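Local atomic coordinates of endoglucanase, glycoside hydrolase family 5 protein (Cytophaga hutchinsonii, PDB entry 5IHS), a protein that probably cleaves internal beta-1,4-glucosidic bonds of cellulose as a family 5 endoglucanase, and appears to work in the periplasm. Residues 62-66 with 284-288; 121-127 with 154-160; 175-180 with 210-215. All blocks are in the same frame, centred on the assembly; numbering follows the deposited sequence. Where two conformers were deposited one is given.

Contact 1 of 3, residues 62-66 with 284-288; sequences WMGQY and IADKP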
ATOM      1  N   TRP A  62       9.816  13.716   2.583  1.00  9.70           N
ATOM      2  CA  TRP A  62      10.685  14.094   1.479  1.00 10.42           C
ATOM      3  C   TRP A  62       9.947  14.409   0.184  1.00 10.65           C
ATOM      4  O   TRP A  62      10.502  15.122  -0.660  1.00 12.12           O
ATOM      5  CB  TRP A  62      11.732  12.998   1.237  1.00 12.26           C
ATOM      6  CG  TRP A  62      12.647  12.806   2.422  1.00 13.05           C
ATOM      7  CD1 TRP A  62      13.171  13.777   3.224  1.00 13.77           C
ATOM      8  CD2 TRP A  62      13.113  11.561   2.946  1.00 13.46           C
ATOM      9  NE1 TRP A  62      13.934  13.213   4.213  1.00 14.43           N
ATOM     10  CE2 TRP A  62      13.918  11.854   4.064  1.00 14.59           C
ATOM     11  CE3 TRP A  62      12.928  10.226   2.583  1.00 14.49           C
ATOM     12  CZ2 TRP A  62      14.536  10.861   4.817  1.00 15.45           C
ATOM     13  CZ3 TRP A  62      13.543   9.242   3.333  1.00 15.41           C
ATOM     14  CH2 TRP A  62      14.341   9.565   4.434  1.00 15.89           C
ATOM     15  N   MET A  63       8.713  13.932   0.020  1.00  9.40           N
ATOM     16  CA  MET A  63       7.889  14.228  -1.150  1.00  9.38           C
ATOM     17  C   MET A  63       6.499  14.673  -0.718  1.00  9.37           C
ATOM     18  O   MET A  63       5.495  14.380  -1.368  1.00  9.50           O
ATOM     19  CB  MET A  63       7.843  13.034  -2.099  1.00 10.25           C
ATOM     20  CG  MET A  63       9.144  12.756  -2.824  1.00 11.08           C
ATOM     21  SD  MET A  63       9.452  13.925  -4.154  1.00 11.09           S
ATOM     22  CE  MET A  63      11.205  13.624  -4.389  1.00 12.40           C
ATOM     23  N   GLY A  64       6.437  15.417   0.388  1.00  9.79           N
ATOM     24  CA  GLY A  64       5.179  15.874   0.946  1.00  9.91           C
ATOM     25  C   GLY A  64       4.402  16.817   0.057  1.00  9.69           C
ATOM     26  O   GLY A  64       3.197  16.982   0.260  1.00 10.06           O
ATOM     27  N   GLN A  65       5.054  17.431  -0.935  1.00  9.44           N
ATOM     28  CA  GLN A  65       4.344  18.344  -1.823  1.00 10.32           C
ATOM     29  C   GLN A  65       3.253  17.644  -2.628  1.00  9.60           C
ATOM     30  O   GLN A  65       2.358  18.326  -3.133  1.00 10.65           O
ATOM     31  CB  GLN A  65       5.311  19.093  -2.760  1.00 10.86           C
ATOM     32  CG  GLN A  65       6.033  18.247  -3.801  1.00 11.94           C
ATOM     33  CD  GLN A  65       7.356  17.675  -3.307  1.00 12.83           C
ATOM     34  OE1 GLN A  65       7.505  17.339  -2.131  1.00 12.87           O
ATOM     35  NE2 GLN A  65       8.320  17.542  -4.217  1.00 14.05           N
ATOM     36  N   TYR A  66       3.306  16.320  -2.766  1.00  8.20           N
ATOM     37  CA  TYR A  66       2.299  15.567  -3.516  1.00  7.92           C
ATOM     38  C   TYR A  66       1.166  15.044  -2.638  1.00  7.94           C
ATOM     39  O   TYR A  66       0.237  14.413  -3.160  1.00  8.15           O
ATOM     40  CB  TYR A  66       2.948  14.406  -4.296  1.00  8.16           C
ATOM     41  CG  TYR A  66       3.921  14.890  -5.346  1.00  8.80           C
ATOM     42  CD1 TYR A  66       3.477  15.495  -6.516  1.00  8.61           C
ATOM     43  CD2 TYR A  66       5.287  14.764  -5.163  1.00  9.80           C
ATOM     44  CE1 TYR A  66       4.368  15.952  -7.474  1.00  9.25           C
ATOM     45  CE2 TYR A  66       6.189  15.230  -6.110  1.00 10.09           C
ATOM     46  CZ  TYR A  66       5.727  15.819  -7.266  1.00  9.44           C
ATOM     47  OH  TYR A  66       6.645  16.285  -8.197  1.00 10.13           O
ATOM     48  N   ILE A 284       4.755   7.900  -6.685  1.00  6.91           N
ATOM     49  CA  ILE A 284       4.591   9.306  -7.041  1.00  7.33           C
ATOM     50  C   ILE A 284       5.682  10.098  -6.317  1.00  8.03           C
ATOM     51  O   ILE A 284       5.578  10.442  -5.139  1.00  8.89           O
ATOM     52  CB  ILE A 284       3.186   9.814  -6.718  1.00  8.22           C
ATOM     53  CG1 ILE A 284       2.123   9.005  -7.491  1.00  9.21           C
ATOM     54  CG2 ILE A 284       3.080  11.299  -6.992  1.00  9.02           C
ATOM     55  CD1 ILE A 284       2.202   9.106  -9.006  1.00  9.79           C
ATOM     56  N   ALA A 285       6.762  10.349  -7.044  1.00  8.59           N
ATOM     57  CA  ALA A 285       7.911  11.110  -6.591  1.00  9.09           C
ATOM     58  C   ALA A 285       8.574  11.623  -7.844  1.00  9.04           C
ATOM     59  O   ALA A 285       8.469  10.999  -8.900  1.00  9.17           O
ATOM     60  CB  ALA A 285       8.919  10.225  -5.862  1.00 10.07           C
ATOM     61  N   ASP A 286       9.272  12.750  -7.720  1.00  9.14           N
ATOM     62  CA  ASP A 286       9.988  13.329  -8.849  1.00  9.55           C
ATOM     63  C   ASP A 286      11.500  13.223  -8.685  1.00 10.80           C
ATOM     64  O   ASP A 286      12.247  13.939  -9.354  1.00 12.47           O
ATOM     65  CB  ASP A 286       9.543  14.769  -9.099  1.00 10.13           C
ATOM     66  CG  ASP A 286      10.087  15.744  -8.088  1.00 11.38           C
ATOM     67  OD1 ASP A 286      10.284  15.331  -6.922  1.00 13.02           O
ATOM     68  OD2 ASP A 286      10.300  16.923  -8.465  1.00 11.19           O
ATOM     69  N   LYS A 287      11.956  12.330  -7.818  1.00 11.38           N
ATOM     70  CA  LYS A 287      13.377  12.049  -7.680  1.00 13.37           C
ATOM     71  C   LYS A 287      13.906  11.461  -8.989  1.00 12.75           C
ATOM     72  O   LYS A 287      13.214  10.668  -9.635  1.00 12.82           O
ATOM     73  CB  LYS A 287      13.548  11.037  -6.541  1.00 15.29           C
ATOM     74  CG  LYS A 287      14.958  10.585  -6.244  1.00 18.29           C
ATOM     75  CD  LYS A 287      15.016   9.745  -4.967  1.00 21.56           C
ATOM     76  CE  LYS A 287      16.451   9.384  -4.624  1.00 24.49           C
ATOM     77  NZ  LYS A 287      16.546   8.535  -3.412  1.00 26.50           N
ATOM     78  N   PRO A 288      15.125  11.846  -9.435  1.00 13.32           N
ATOM     79  CA  PRO A 288      15.651  11.318 -10.717  1.00 14.43           C
ATOM     80  C   PRO A 288      16.206   9.901 -10.602  1.00 15.22           C
ATOM     81  O   PRO A 288      17.413   9.644 -10.764  1.00 18.04           O
ATOM     82  CB  PRO A 288      16.714  12.361 -11.090  1.00 14.52           C
ATOM     83  CG  PRO A 288      17.163  12.907  -9.794  1.00 15.00           C
ATOM     84  CD  PRO A 288      15.961  12.936  -8.907  1.00 14.04           C
TER
HETATM   85  O   HOH W   1       4.791  11.551  -2.720  1.00  9.97           O
HETATM   86  O   HOH W   2       8.366  18.366  -6.994  1.00 18.05           O
HETATM   87  O   HOH W   3      11.363  16.970  -5.150  1.00 22.77           O

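Contact 2 of 3, residues 121-127 with 154-160; sequences IIDYHSH and IYEVYNE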
ATOM      1  N   ILE A 121      -4.632   3.613   1.850  1.00  5.99           N
ATOM      2  CA  ILE A 121      -3.783   2.895   2.792  1.00  5.81           C
ATOM      3  C   ILE A 121      -3.026   3.907   3.640  1.00  6.36           C
ATOM      4  O   ILE A 121      -2.306   4.756   3.106  1.00  6.67           O
ATOM      5  CB  ILE A 121      -2.793   1.978   2.064  1.00  6.40           C
ATOM      6  CG1 ILE A 121      -3.518   0.937   1.211  1.00  7.05           C
ATOM      7  CG2 ILE A 121      -1.873   1.298   3.070  1.00  7.23           C
ATOM      8  CD1 ILE A 121      -2.624   0.256   0.205  1.00  7.94           C
ATOM      9  N   ILE A 122      -3.181   3.783   4.957  1.00  6.23           N
ATOM     10  CA  ILE A 122      -2.420   4.562   5.925  1.00  6.57           C
ATOM     11  C   ILE A 122      -1.201   3.717   6.281  1.00  6.59           C
ATOM     12  O   ILE A 122      -1.318   2.757   7.043  1.00  6.99           O
ATOM     13  CB  ILE A 122      -3.257   4.891   7.165  1.00  7.57           C
ATOM     14  CG1 ILE A 122      -4.481   5.735   6.796  1.00  8.97           C
ATOM     15  CG2 ILE A 122      -2.401   5.597   8.224  1.00  8.30           C
ATOM     16  CD1 ILE A 122      -5.449   5.927   7.934  1.00 10.33           C
ATOM     17  N   ASP A 123      -0.034   4.059   5.710  1.00  6.56           N
ATOM     18  CA  ASP A 123       1.196   3.273   5.828  1.00  6.71           C
ATOM     19  C   ASP A 123       2.169   3.908   6.819  1.00  6.30           C
ATOM     20  O   ASP A 123       2.668   5.024   6.607  1.00  7.06           O
ATOM     21  CB  ASP A 123       1.817   3.132   4.436  1.00  6.66           C
ATOM     22  CG  ASP A 123       3.299   2.769   4.427  1.00  7.04           C
ATOM     23  OD1 ASP A 123       3.779   2.022   5.302  1.00  8.18           O
ATOM     24  OD2 ASP A 123       3.970   3.250   3.452  1.00  7.42           O
ATOM     25  N   TYR A 124       2.438   3.180   7.903  1.00  6.53           N
ATOM     26  CA  TYR A 124       3.465   3.525   8.884  1.00  7.03           C
ATOM     27  C   TYR A 124       4.789   3.085   8.274  1.00  6.80           C
ATOM     28  O   TYR A 124       5.183   1.918   8.356  1.00  6.97           O
ATOM     29  CB  TYR A 124       3.153   2.819  10.196  1.00  7.55           C
ATOM     30  CG  TYR A 124       3.808   3.398  11.425  1.00  7.66           C
ATOM     31  CD1 TYR A 124       3.375   4.615  11.953  1.00  8.58           C
ATOM     32  CD2 TYR A 124       4.835   2.741  12.079  1.00  7.94           C
ATOM     33  CE1 TYR A 124       3.952   5.154  13.086  1.00  8.68           C
ATOM     34  CE2 TYR A 124       5.415   3.278  13.222  1.00  8.70           C
ATOM     35  CZ  TYR A 124       4.969   4.487  13.715  1.00  9.02           C
ATOM     36  OH  TYR A 124       5.519   5.053  14.843  1.00 10.74           O
ATOM     37  N   HIS A 125       5.460   4.033   7.617  1.00  6.61           N
ATOM     38  CA  HIS A 125       6.533   3.712   6.678  1.00  6.54           C
ATOM     39  C   HIS A 125       7.857   3.627   7.432  1.00  7.83           C
ATOM     40  O   HIS A 125       8.717   4.507   7.370  1.00  9.44           O
ATOM     41  CB  HIS A 125       6.555   4.706   5.524  1.00  7.04           C
ATOM     42  CG  HIS A 125       7.237   4.177   4.308  1.00  6.57           C
ATOM     43  ND1 HIS A 125       6.607   3.344   3.410  1.00  6.85           N
ATOM     44  CD2 HIS A 125       8.500   4.358   3.849  1.00  7.41           C
ATOM     45  CE1 HIS A 125       7.448   3.051   2.437  1.00  6.91           C
ATOM     46  NE2 HIS A 125       8.607   3.645   2.682  1.00  7.58           N
ATOM     47  N   SER A 126       7.981   2.525   8.169  1.00  7.97           N
ATOM     48  CA  SER A 126       9.080   2.271   9.085  1.00  9.02           C
ATOM     49  C   SER A 126       9.787   0.962   8.759  1.00  7.91           C
ATOM     50  O   SER A 126       9.181   0.009   8.260  1.00  7.84           O
ATOM     51  CB  SER A 126       8.547   2.179  10.519  1.00 11.23           C
ATOM     52  OG  SER A 126       9.573   1.896  11.456  1.00 13.58           O
ATOM     53  N   HIS A 127      11.083   0.931   9.098  1.00  8.42           N
ATOM     54  CA  HIS A 127      11.916  -0.268   9.092  1.00  8.59           C
ATOM     55  C   HIS A 127      12.223  -0.778  10.496  1.00  9.00           C
ATOM     56  O   HIS A 127      12.989  -1.737  10.640  1.00 10.39           O
ATOM     57  CB  HIS A 127      13.250  -0.004   8.375  1.00  9.35           C
ATOM     58  CG  HIS A 127      13.125   0.268   6.909  1.00  9.32           C
ATOM     59  ND1 HIS A 127      12.512  -0.603   6.038  1.00  9.11           N
ATOM     60  CD2 HIS A 127      13.547   1.318   6.162  1.00 10.49           C
ATOM     61  CE1 HIS A 127      12.565  -0.097   4.815  1.00  9.61           C
ATOM     62  NE2 HIS A 127      13.203   1.060   4.859  1.00 10.16           N
ATOM     63  N   ILE A 154      -7.719   1.460   4.875  1.00  7.12           N
ATOM     64  CA  ILE A 154      -6.899   0.265   5.059  1.00  7.05           C
ATOM     65  C   ILE A 154      -5.675   0.696   5.866  1.00  6.45           C
ATOM     66  O   ILE A 154      -5.045   1.706   5.542  1.00  7.62           O
ATOM     67  CB  ILE A 154      -6.462  -0.310   3.692  1.00  7.01           C
ATOM     68  CG1 ILE A 154      -7.686  -0.687   2.845  1.00  8.00           C
ATOM     69  CG2 ILE A 154      -5.523  -1.500   3.875  1.00  7.66           C
ATOM     70  CD1 ILE A 154      -7.368  -0.871   1.373  1.00  8.97           C
ATOM     71  N   TYR A 155      -5.358  -0.036   6.937  1.00  6.64           N
ATOM     72  CA  TYR A 155      -4.210   0.290   7.775  1.00  6.58           C
ATOM     73  C   TYR A 155      -3.027  -0.599   7.414  1.00  6.63           C
ATOM     74  O   TYR A 155      -3.195  -1.800   7.204  1.00  8.80           O
ATOM     75  CB  TYR A 155      -4.533   0.087   9.254  1.00  7.32           C
ATOM     76  CG  TYR A 155      -5.740   0.846   9.742  1.00  7.31           C
ATOM     77  CD1 TYR A 155      -5.632   2.150  10.194  1.00  7.96           C
ATOM     78  CD2 TYR A 155      -6.990   0.255   9.763  1.00  7.79           C
ATOM     79  CE1 TYR A 155      -6.741   2.842  10.654  1.00  9.16           C
ATOM     80  CE2 TYR A 155      -8.106   0.937  10.226  1.00  8.35           C
ATOM     81  CZ  TYR A 155      -7.975   2.227  10.670  1.00  8.93           C
ATOM     82  OH  TYR A 155      -9.064   2.940  11.121  1.00 10.00           O
ATOM     83  N   GLU A 156      -1.820  -0.027   7.388  1.00  6.18           N
ATOM     84  CA  GLU A 156      -0.586  -0.769   7.121  1.00  6.05           C
ATOM     85  C   GLU A 156       0.392  -0.411   8.240  1.00  6.10           C
ATOM     86  O   GLU A 156       0.969   0.678   8.269  1.00  6.52           O
ATOM     87  CB  GLU A 156      -0.062  -0.448   5.724  1.00  5.81           C
ATOM     88  CG  GLU A 156       1.268  -1.116   5.416  1.00  6.44           C
ATOM     89  CD  GLU A 156       1.792  -0.828   4.022  1.00  6.49           C
ATOM     90  OE1 GLU A 156       1.208   0.014   3.303  1.00  6.96           O
ATOM     91  OE2 GLU A 156       2.809  -1.476   3.639  1.00  6.62           O
ATOM     92  N   VAL A 157       0.551  -1.332   9.198  1.00  6.14           N
ATOM     93  CA  VAL A 157       1.157  -0.980  10.486  1.00  6.17           C
ATOM     94  C   VAL A 157       2.677  -1.031  10.528  1.00  6.30           C
ATOM     95  O   VAL A 157       3.268  -0.508  11.483  1.00  7.15           O
ATOM     96  CB  VAL A 157       0.575  -1.833  11.631  1.00  7.60           C
ATOM     97  CG1 VAL A 157      -0.929  -1.588  11.759  1.00  8.29           C
ATOM     98  CG2 VAL A 157       0.878  -3.317  11.451  1.00  8.65           C
ATOM     99  N   TYR A 158       3.330  -1.624   9.532  1.00  6.22           N
ATOM    100  CA  TYR A 158       4.794  -1.769   9.575  1.00  6.39           C
ATOM    101  C   TYR A 158       5.284  -2.045   8.145  1.00  6.05           C
ATOM    102  O   TYR A 158       5.417  -3.203   7.751  1.00  6.40           O
ATOM    103  CB  TYR A 158       5.179  -2.904  10.518  1.00  7.44           C
ATOM    104  CG  TYR A 158       6.648  -3.027  10.887  1.00  7.43           C
ATOM    105  CD1 TYR A 158       7.644  -2.383  10.165  1.00  7.01           C
ATOM    106  CD2 TYR A 158       7.028  -3.806  11.975  1.00  7.91           C
ATOM    107  CE1 TYR A 158       8.978  -2.523  10.515  1.00  7.62           C
ATOM    108  CE2 TYR A 158       8.353  -3.949  12.331  1.00  8.41           C
ATOM    109  CZ  TYR A 158       9.325  -3.306  11.596  1.00  7.79           C
ATOM    110  OH  TYR A 158      10.661  -3.420  11.905  1.00  9.15           O
ATOM    111  N   ASN A 159       5.596  -0.975   7.401  1.00  6.33           N
ATOM    112  CA  ASN A 159       5.995  -1.082   5.999  1.00  6.14           C
ATOM    113  C   ASN A 159       6.920  -2.262   5.699  1.00  6.25           C
ATOM    114  O   ASN A 159       6.527  -3.190   4.974  1.00  6.08           O
ATOM    115  CB  ASN A 159       6.669   0.228   5.594  1.00  6.46           C
ATOM    116  CG  ASN A 159       7.309   0.161   4.223  1.00  6.58           C
ATOM    117  OD1 ASN A 159       6.698  -0.315   3.277  1.00  7.33           O
ATOM    118  ND2 ASN A 159       8.557   0.612   4.107  1.00  7.42           N
ATOM    119  N   GLU A 160       8.155  -2.205   6.211  1.00  6.07           N
ATOM    120  CA  GLU A 160       9.213  -3.130   5.801  1.00  6.63           C
ATOM    121  C   GLU A 160      10.123  -3.464   6.969  1.00  7.00           C
ATOM    122  O   GLU A 160      11.189  -2.849   7.155  1.00  7.38           O
ATOM    123  CB  GLU A 160      10.031  -2.581   4.640  1.00  6.97           C
ATOM    124  CG  GLU A 160       9.382  -2.809   3.300  1.00  7.42           C
ATOM    125  CD  GLU A 160      10.248  -2.387   2.130  1.00  8.05           C
ATOM    126  OE1 GLU A 160      11.410  -1.965   2.356  1.00  9.60           O
ATOM    127  OE2 GLU A 160       9.783  -2.495   0.973  1.00  8.16           O
TER

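Contact 3 of 3, residues 175-180 with 210-215; sequences AEGVIT and ITRQNI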
ATOM      1  N   ALA A 175       2.717  -6.026  15.996  1.00  8.20           N
ATOM      2  CA  ALA A 175       1.498  -5.855  15.215  1.00  8.28           C
ATOM      3  C   ALA A 175       0.262  -6.138  16.051  1.00  8.55           C
ATOM      4  O   ALA A 175      -0.743  -5.437  15.932  1.00  9.01           O
ATOM      5  CB  ALA A 175       1.523  -6.753  13.979  1.00  9.27           C
ATOM      6  N   GLU A 176       0.313  -7.174  16.879  1.00  9.09           N
ATOM      7  CA  GLU A 176      -0.821  -7.491  17.736  1.00 10.14           C
ATOM      8  C   GLU A 176      -1.162  -6.328  18.665  1.00 10.11           C
ATOM      9  O   GLU A 176      -2.340  -6.037  18.895  1.00 10.56           O
ATOM     10  CB  GLU A 176      -0.536  -8.787  18.497  1.00 12.15           C
ATOM     11  CG  GLU A 176      -0.622  -9.999  17.580  1.00 15.51           C
ATOM     12  CD  GLU A 176      -0.207 -11.286  18.233  1.00 20.43           C
ATOM     13  OE1 GLU A 176       0.695 -11.263  19.103  1.00 22.32           O
ATOM     14  OE2 GLU A 176      -0.782 -12.327  17.859  1.00 22.24           O
ATOM     15  N   GLY A 177      -0.146  -5.654  19.213  1.00 10.44           N
ATOM     16  CA  GLY A 177      -0.409  -4.507  20.067  1.00 10.92           C
ATOM     17  C   GLY A 177      -1.088  -3.372  19.324  1.00 10.66           C
ATOM     18  O   GLY A 177      -1.999  -2.727  19.848  1.00 11.72           O
ATOM     19  N   VAL A 178      -0.645  -3.103  18.094  1.00  9.19           N
ATOM     20  CA  VAL A 178      -1.259  -2.044  17.294  1.00  8.64           C
ATOM     21  C   VAL A 178      -2.667  -2.439  16.849  1.00  8.76           C
ATOM     22  O   VAL A 178      -3.593  -1.620  16.870  1.00  9.03           O
ATOM     23  CB  VAL A 178      -0.358  -1.662  16.105  1.00  8.25           C
ATOM     24  CG1 VAL A 178      -1.052  -0.639  15.211  1.00  8.59           C
ATOM     25  CG2 VAL A 178       0.967  -1.090  16.601  1.00  9.49           C
ATOM     26  N   ILE A 179      -2.852  -3.693  16.430  1.00  8.27           N
ATOM     27  CA  ILE A 179      -4.180  -4.158  16.025  1.00  8.41           C
ATOM     28  C   ILE A 179      -5.190  -3.963  17.152  1.00  9.39           C
ATOM     29  O   ILE A 179      -6.314  -3.503  16.925  1.00  9.24           O
ATOM     30  CB  ILE A 179      -4.113  -5.621  15.545  1.00  8.81           C
ATOM     31  CG1 ILE A 179      -3.326  -5.718  14.227  1.00  9.01           C
ATOM     32  CG2 ILE A 179      -5.510  -6.211  15.372  1.00  8.94           C
ATOM     33  CD1 ILE A 179      -2.886  -7.128  13.897  1.00  8.94           C
ATOM     34  N   THR A 180      -4.824  -4.344  18.378  1.00  9.94           N
ATOM     35  CA  THR A 180      -5.746  -4.169  19.495  1.00 10.94           C
ATOM     36  C   THR A 180      -6.160  -2.712  19.631  1.00 11.33           C
ATOM     37  O   THR A 180      -7.334  -2.409  19.863  1.00 12.48           O
ATOM     38  CB  THR A 180      -5.100  -4.682  20.780  1.00 12.40           C
ATOM     39  OG1 THR A 180      -4.859  -6.085  20.649  1.00 12.92           O
ATOM     40  CG2 THR A 180      -6.002  -4.440  21.983  1.00 14.48           C
ATOM     41  N   ILE A 210      -1.530 -14.130  12.521  1.00  7.96           N
ATOM     42  CA  ILE A 210      -2.319 -13.391  13.499  1.00  8.28           C
ATOM     43  C   ILE A 210      -3.765 -13.842  13.334  1.00  8.37           C
ATOM     44  O   ILE A 210      -4.404 -13.566  12.318  1.00 10.06           O
ATOM     45  CB  ILE A 210      -2.171 -11.881  13.294  1.00  8.72           C
ATOM     46  CG1 ILE A 210      -0.718 -11.471  13.551  1.00  9.19           C
ATOM     47  CG2 ILE A 210      -3.107 -11.126  14.231  1.00 10.58           C
ATOM     48  CD1 ILE A 210      -0.367 -10.085  13.040  1.00 10.48           C
ATOM     49  N   THR A 211      -4.270 -14.562  14.325  1.00  8.87           N
ATOM     50  CA  THR A 211      -5.576 -15.221  14.240  1.00 10.08           C
ATOM     51  C   THR A 211      -6.660 -14.253  14.710  1.00 10.15           C
ATOM     52  O   THR A 211      -7.304 -14.413  15.751  1.00 11.82           O
ATOM     53  CB  THR A 211      -5.544 -16.535  15.017  1.00 12.96           C
ATOM     54  OG1 THR A 211      -4.993 -16.305  16.314  1.00 14.69           O
ATOM     55  CG2 THR A 211      -4.670 -17.568  14.288  1.00 13.61           C
ATOM     56  N   ARG A 212      -6.824 -13.200  13.904  0.51  9.31           N
ATOM     57  CA  ARG A 212      -7.780 -12.130  14.145  0.51  9.75           C
ATOM     58  C   ARG A 212      -8.463 -11.795  12.822  0.51  9.91           C
ATOM     59  O   ARG A 212      -7.956 -12.110  11.743  0.51  9.69           O
ATOM     60  CB  ARG A 212      -7.091 -10.887  14.740  0.51 10.55           C
ATOM     61  CG  ARG A 212      -6.331 -11.184  16.033  0.51 10.61           C
ATOM     62  CD  ARG A 212      -5.653  -9.961  16.626  0.51 11.26           C
ATOM     63  NE  ARG A 212      -4.911 -10.313  17.833  0.51 11.14           N
ATOM     64  CZ  ARG A 212      -4.300  -9.437  18.620  0.51 11.49           C
ATOM     65  NH1 ARG A 212      -4.343  -8.147  18.336  0.51 11.28           N
ATOM     66  NH2 ARG A 212      -3.639  -9.850  19.692  0.51 12.17           N
ATOM     67  N   GLN A 213      -9.623 -11.149  12.914  1.00 11.79           N
ATOM     68  CA  GLN A 213     -10.415 -10.856  11.731  1.00 12.67           C
ATOM     69  C   GLN A 213      -9.755  -9.809  10.832  1.00 10.65           C
ATOM     70  O   GLN A 213      -9.215  -8.813  11.310  1.00 10.22           O
ATOM     71  CB  GLN A 213     -11.771 -10.336  12.202  1.00 17.76           C
ATOM     72  CG  GLN A 213     -12.781 -10.086  11.110  1.00 22.72           C
ATOM     73  CD  GLN A 213     -13.328 -11.370  10.514  1.00 27.38           C
ATOM     74  OE1 GLN A 213     -13.499 -12.371  11.219  1.00 29.69           O
ATOM     75  NE2 GLN A 213     -13.606 -11.347   9.209  1.00 29.13           N
ATOM     76  N   ASN A 214      -9.846 -10.027   9.511  1.00  9.32           N
ATOM     77  CA  ASN A 214      -9.529  -9.016   8.496  1.00  8.61           C
ATOM     78  C   ASN A 214      -8.086  -8.517   8.576  1.00  8.14           C
ATOM     79  O   ASN A 214      -7.814  -7.317   8.467  1.00  8.74           O
ATOM     80  CB  ASN A 214     -10.550  -7.882   8.522  1.00  9.09           C
ATOM     81  CG  ASN A 214     -11.929  -8.365   8.165  1.00  9.28           C
ATOM     82  OD1 ASN A 214     -12.100  -9.492   7.695  1.00  9.78           O
ATOM     83  ND2 ASN A 214     -12.922  -7.527   8.388  1.00 10.53           N
ATOM     84  N   ILE A 215      -7.154  -9.473   8.695  1.00  7.94           N
ATOM     85  CA  ILE A 215      -5.715  -9.229   8.634  1.00  7.53           C
ATOM     86  C   ILE A 215      -5.175  -9.778   7.315  1.00  7.03           C
ATOM     87  O   ILE A 215      -5.514 -10.898   6.904  1.00  8.43           O
ATOM     88  CB  ILE A 215      -4.977  -9.883   9.822  1.00  8.40           C
ATOM     89  CG1 ILE A 215      -5.603  -9.497  11.163  1.00  9.20           C
ATOM     90  CG2 ILE A 215      -3.483  -9.537   9.789  1.00  9.08           C
ATOM     91  CD1 ILE A 215      -5.637  -8.008  11.448  1.00  9.61           C
TER
HETATM   92  O   HOH W   4      -2.560  -7.751  21.569  1.00 29.01           O

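Contact 1 of 3, residues 62-66 with 284-288
D286 OD1 takes a short bond of 2.6 Å from water 3, which reaches Q65 NE2 only weakly. The same oxygen sits against the end of M63, with M63 CE and D286 OD1 3.2 Å apart and SD just as close, methyl and sulfur both lying against the carboxylate. The M63 chain gets there by bending at chi2 (-75°), after CG has passed A285 CB at 4.0 Å. Water 2 links three groups, accepting from Q65 NE2 at 2.9 Å while donating to Y66 OH and, weakly, to D286 OD2. Both oxygens also have protein partners, Y66 OH bonding to A298 O and D286 OD2 to A297 N, which helps to hold the carboxylate near the phenol. Y66 OH lies 3.4 Å from D286 CB, with the ring and carboxylate planes 71° apart. Deeper in, Y66 CG meets I284 CG2 at 4.0 Å, and Q65 CG lies over one face of the ring. Water 1 joins the backbones, donating to M63 O and I284 O. No direct hydrogen bond spans the segments. Apolar packing and water thus join the loops after the first and last barrel strands, 53-57 and 279-284, where the TIM barrel closes at its C-terminal end.

Contact 2 of 3, residues 121-127 with 154-160
I122 N bonds to I154 O, E156 N to I122 O and Y124 N to E156 O, a parallel ladder whose strands run 12° apart. Further along, N159 N bonds to Y124 O and E160 N to S126 O. Y124 O also accepts from S126 N, the two donors on opposite faces of its plane. H127 ND1 donates to E160 O at 2.8 Å, in the carbonyl plane on a lone pair. Within 121-127, H125 ND1 gives D123 OD2, on its syn lone pair, a 2.6 Å bond that positions the ring; chi1 of -158° sets it opposite its backbone N, alongside N159. One pair of flat groups stacks: the N159 amide lies over a face of H125, planes 19° apart, ND2 3.2 Å from H125 CE1. With an alanine at H125, D123 OD2 is likely to be left without this donor and the N159 amide freer to turn. The D123 and E156 carboxylates stack, OD1 to OE1 3.8 Å, a closeness that R85, salt-bridged to E156 OE1, and T247 OG1, bonded to OE2, may ease. E160 OE2 bonds to H220 ND1. N159-E160 fits the Asn-Glu pair following strand four in family 5 TIM barrels, probably part of the catalytic cleft.

Contact 3 of 3, residues 175-180 with 210-215
Helix residues 175-180 run past an irregular connection, 210-215, with E176 and I210 7.4 Å apart at their CA atoms and I179 and R212 farther at 8.9 Å. No backbone bond crosses between them; the connection bends through an inverse gamma turn centred on T211, closed by a weak bond from R212 N to I210 O. The polar link is made instead by R212, modelled in two conformers, one of which makes these contacts. Its chain is extended from CG to NE and carries the guanidinium over the helix flank, where NH1 donates to E176 O at 3.0 Å. The bond is bent, 141° at the hydrogen, and shares that carbonyl oxygen with the helix's own T180 N. E176 lays its CB and CG over one face of the guanidinium, CB 3.5 Å from R212 NH2, while I179 CG2 lies at the edge. E176 OE2 is beyond salt-bridge distance and well out of the guanidinium plane, so at most its charge may help. Water 4 accepts from R212 NH2. Beside these polar atoms lies an apolar patch: I179 CD1 meets I215 CD1 tip to tip at 3.8 Å and I210 CD1 at 4.0 Å, and A175 CB touches I210 CD1. A175 and I215 also pack on V193, and I179 and I215 on I191, so helix 167-185 lies beside strand 191-193 and the start of strand 215-221.

In the fold
From the N terminus, the chain leaves strand 53-57 and enters 62-66, whose partner 284-288 comes more than two hundred residues later, at the end of the last barrel strand; contact 1 therefore closes a loop holding both other contacts. Within it, contact 2 pairs the third and fourth barrel strands, which helix 133-147 connects in a beta-alpha-beta unit. Helix 167-185 follows and opens contact 3, which closes at the start of strand 215-221. Contacts 2 and 3 are in series, neither nested nor crossed, and they touch where V157 CG1 meets V178 CG1 at 3.6 Å. Contacts 1 and 3 lie on opposite sides of the chain's centre, their centres about 32 Å apart.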